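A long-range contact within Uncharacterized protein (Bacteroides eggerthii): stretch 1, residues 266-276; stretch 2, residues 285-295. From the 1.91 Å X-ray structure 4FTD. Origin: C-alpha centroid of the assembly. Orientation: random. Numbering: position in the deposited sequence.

Stretch 1, residues 266-276: NAATEFLKVPI
Stretch 2 (285-295) GNIKVLPSKSD

Residues 270-276 of stretch 1 form a strand that pairs antiparallel with strand 288-291, the axes approaching to 4.6 Å with 150° between their N-to-C directions. Asn-266 makes no contact, and Ala-267 only grazes the other stretch. At Ala-268 the backbone turns through a left-handed conformation (phi/psi 62/42), its CB pointing toward stretch 2 and its CA 4.8 Å from the CA of Ser-294. The CA-to-CB bond of Thr-269 (-95/-26, chi1 p) points away from stretch 2, but its O accepts a hydrogen bond from Ser-292 N at 3.2 Å.

Glu-270 is extended (-160/174; chi1 p, chi2 p) and faces Pro-291 in a non-hydrogen-bonded pair, CA to CA 4.6 Å, with diverging side chains; its CB lies 3.9 Å from Val-289 CG1. A water O donates to Glu-270 O at 2.9 Å and lies 2.7 Å from Ser-292 OG, linking the two stretches.

Phe-271 (-121/141) and Leu-290 (-111/145) form a closed hydrogen-bonded pair: Phe-271 N to Leu-290 O is 2.9 Å, and Leu-290 N to Phe-271 O is 2.8 Å. Both side chains, chi1 m, share one face of the sheet with Lys-273 and Lys-288. Ser-292 OG (chi1 t) approaches Phe-271 CE1 obliquely at 3.7 Å.

Strand alternation puts the next, non-hydrogen-bonded pair on the other face, where Leu-272 (-89/120; m, t) packs CD2 against Val-289 CG2 (chi1 t) at 3.7 Å. Leu-272 CA also makes a CA-H...O contact of 3.4 Å with Lys-288 O.

Lys-273 (-97/107; t, t, p, t) repeats the two-bond pattern with Lys-288: Lys-273 N to Lys-288 O is 2.8 Å, and Lys-288 N to Lys-273 O is 3.1 Å. Back on the Phe-271 face, Lys-273 CB rests 3.8 Å from Leu-290 CD1.

Beyond this pair, Val-274 CG2 (chi1 t) lies 4.3 Å from Ile-287 CG1 (m, t). Pro-275 points its CB toward stretch 2, with CG 3.4 Å from Asn-286 O. Ile-276 is out of reach.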

# COMPACT_ATOMS: atom_id res chain seq x y z
N ASN A 266 3.96 -15.63 22.72
CA ASN A 266 2.66 -15.15 23.17
C ASN A 266 2.84 -14.09 24.26
O ASN A 266 2.15 -13.07 24.22
CB ASN A 266 1.80 -16.30 23.66
CG ASN A 266 0.45 -15.83 24.10
OD1 ASN A 266 0.26 -15.49 25.25
ND2 ASN A 266 -0.49 -15.77 23.19
N ALA A 267 3.80 -14.28 25.16
CA ALA A 267 4.05 -13.35 26.28
C ALA A 267 4.75 -12.04 25.84
O ALA A 267 4.93 -11.15 26.62
CB ALA A 267 4.82 -14.06 27.42
N ALA A 268 5.19 -11.96 24.58
CA ALA A 268 5.88 -10.77 24.04
C ALA A 268 7.20 -10.50 24.78
O ALA A 268 7.51 -9.36 25.14
CB ALA A 268 4.96 -9.53 24.05
N THR A 269 7.95 -11.56 25.07
CA THR A 269 9.30 -11.44 25.63
C THR A 269 10.36 -11.47 24.53
O THR A 269 11.45 -10.95 24.71
CB THR A 269 9.65 -12.53 26.66
OG1 THR A 269 9.64 -13.80 26.01
CG2 THR A 269 8.68 -12.51 27.88
N GLU A 270 10.07 -12.11 23.40
CA GLU A 270 11.06 -12.24 22.35
C GLU A 270 10.45 -12.54 21.02
O GLU A 270 9.26 -12.76 20.91
CB GLU A 270 12.05 -13.39 22.73
CG GLU A 270 11.45 -14.73 23.24
CD GLU A 270 11.02 -15.73 22.15
OE1 GLU A 270 11.12 -15.40 20.95
OE2 GLU A 270 10.58 -16.87 22.47
N PHE A 271 11.31 -12.55 20.01
CA PHE A 271 11.06 -13.10 18.70
C PHE A 271 12.09 -14.19 18.44
O PHE A 271 13.24 -14.04 18.79
CB PHE A 271 11.25 -12.05 17.61
CG PHE A 271 10.11 -11.10 17.47
CD1 PHE A 271 10.13 -9.88 18.11
CD2 PHE A 271 9.03 -11.40 16.68
CE1 PHE A 271 9.09 -9.00 17.98
CE2 PHE A 271 7.99 -10.53 16.54
CZ PHE A 271 8.02 -9.32 17.18
N LEU A 272 11.66 -15.26 17.80
CA LEU A 272 12.53 -16.24 17.16
C LEU A 272 12.71 -15.72 15.75
O LEU A 272 11.75 -15.49 15.06
CB LEU A 272 11.89 -17.63 17.10
CG LEU A 272 11.59 -18.23 18.49
CD1 LEU A 272 11.06 -19.66 18.34
CD2 LEU A 272 12.81 -18.17 19.43
N LYS A 273 13.95 -15.44 15.36
CA LYS A 273 14.33 -15.07 13.99
C LYS A 273 14.83 -16.35 13.30
O LYS A 273 15.93 -16.81 13.56
CB LYS A 273 15.43 -13.99 13.98
CG LYS A 273 15.82 -13.60 12.57
CD LYS A 273 16.65 -12.34 12.48
CE LYS A 273 18.11 -12.60 12.82
NZ LYS A 273 18.95 -11.61 12.11
N VAL A 274 14.04 -16.88 12.39
CA VAL A 274 14.31 -18.19 11.75
C VAL A 274 14.83 -17.99 10.32
O VAL A 274 14.10 -17.50 9.48
CB VAL A 274 13.04 -19.02 11.73
CG1 VAL A 274 13.27 -20.40 11.08
CG2 VAL A 274 12.51 -19.21 13.16
N PRO A 275 16.11 -18.31 10.05
CA PRO A 275 16.59 -18.06 8.67
C PRO A 275 16.10 -19.09 7.67
O PRO A 275 15.96 -20.26 8.01
CB PRO A 275 18.12 -18.15 8.78
CG PRO A 275 18.40 -18.14 10.26
CD PRO A 275 17.20 -18.77 10.92
N ILE A 276 15.86 -18.63 6.44
CA ILE A 276 15.41 -19.48 5.36
C ILE A 276 16.23 -19.10 4.12
O ILE A 276 16.52 -17.94 3.92
CB ILE A 276 13.87 -19.39 5.16
CG1 ILE A 276 13.41 -20.37 4.07
CG2 ILE A 276 13.43 -18.03 4.75
CD1 ILE A 276 11.96 -20.81 4.21
N GLY A 285 20.49 -24.22 13.07
CA GLY A 285 21.65 -23.77 13.83
C GLY A 285 21.80 -22.26 13.94
O GLY A 285 22.60 -21.80 14.74
N ASN A 286 21.06 -21.48 13.16
CA ASN A 286 21.15 -20.01 13.25
C ASN A 286 19.87 -19.29 13.64
O ASN A 286 19.73 -18.09 13.36
CB ASN A 286 21.77 -19.43 11.99
CG ASN A 286 23.25 -19.58 11.99
OD1 ASN A 286 23.92 -19.12 12.91
ND2 ASN A 286 23.78 -20.24 10.98
N ILE A 287 18.96 -20.01 14.30
CA ILE A 287 17.79 -19.34 14.87
C ILE A 287 18.33 -18.46 15.98
O ILE A 287 19.11 -18.91 16.78
CB ILE A 287 16.77 -20.32 15.46
CG1 ILE A 287 16.15 -21.15 14.32
CG2 ILE A 287 15.73 -19.55 16.29
CD1 ILE A 287 15.32 -22.32 14.76
N LYS A 288 17.92 -17.20 15.96
CA LYS A 288 18.29 -16.23 16.98
C LYS A 288 17.06 -15.85 17.81
O LYS A 288 15.94 -15.78 17.30
CB LYS A 288 18.85 -14.95 16.36
CG LYS A 288 20.05 -15.08 15.43
CD LYS A 288 21.30 -15.66 16.07
CE LYS A 288 22.46 -15.61 15.08
NZ LYS A 288 23.38 -16.77 15.27
N VAL A 289 17.29 -15.60 19.09
CA VAL A 289 16.24 -15.16 20.03
C VAL A 289 16.50 -13.66 20.21
O VAL A 289 17.57 -13.28 20.67
CB VAL A 289 16.33 -15.91 21.36
CG1 VAL A 289 15.38 -15.31 22.39
CG2 VAL A 289 16.06 -17.42 21.12
N LEU A 290 15.55 -12.82 19.82
CA LEU A 290 15.72 -11.36 19.86
C LEU A 290 14.82 -10.76 20.91
O LEU A 290 13.71 -11.20 21.04
CB LEU A 290 15.37 -10.75 18.51
CG LEU A 290 16.11 -11.35 17.30
CD1 LEU A 290 15.52 -10.77 16.00
CD2 LEU A 290 17.62 -11.13 17.40
N PRO A 291 15.27 -9.70 21.59
CA PRO A 291 14.43 -9.11 22.63
C PRO A 291 13.19 -8.38 22.06
O PRO A 291 13.27 -7.72 21.03
CB PRO A 291 15.39 -8.13 23.31
CG PRO A 291 16.25 -7.66 22.18
CD PRO A 291 16.51 -8.92 21.39
N SER A 292 12.04 -8.59 22.68
CA SER A 292 10.81 -7.87 22.32
C SER A 292 10.37 -7.11 23.57
O SER A 292 11.19 -6.87 24.45
CB SER A 292 9.73 -8.84 21.89
OG SER A 292 8.57 -8.15 21.52
N LYS A 293 9.11 -6.71 23.68
CA LYS A 293 8.67 -6.03 24.94
C LYS A 293 7.19 -6.29 25.06
O LYS A 293 6.53 -6.46 24.03
CB LYS A 293 9.01 -4.56 24.91
CG LYS A 293 8.24 -3.72 23.91
CD LYS A 293 9.09 -2.63 23.27
CE LYS A 293 9.06 -1.31 23.94
NZ LYS A 293 9.89 -0.36 23.12
N SER A 294 6.68 -6.32 26.29
CA SER A 294 5.29 -6.71 26.55
C SER A 294 4.29 -5.87 25.75
O SER A 294 3.29 -6.40 25.32
CB SER A 294 4.94 -6.70 28.04
OG SER A 294 4.98 -5.37 28.45
N ASP A 295 4.60 -4.60 25.51
CA ASP A 295 3.73 -3.72 24.73
C ASP A 295 3.53 -4.13 23.26
O ASP A 295 2.62 -3.64 22.63
CB ASP A 295 4.21 -2.28 24.73
CG ASP A 295 3.80 -1.51 26.01
OD1 ASP A 295 2.78 -1.84 26.66
OD2 ASP A 295 4.50 -0.55 26.35
O HOH W 1 7.39 -10.55 20.90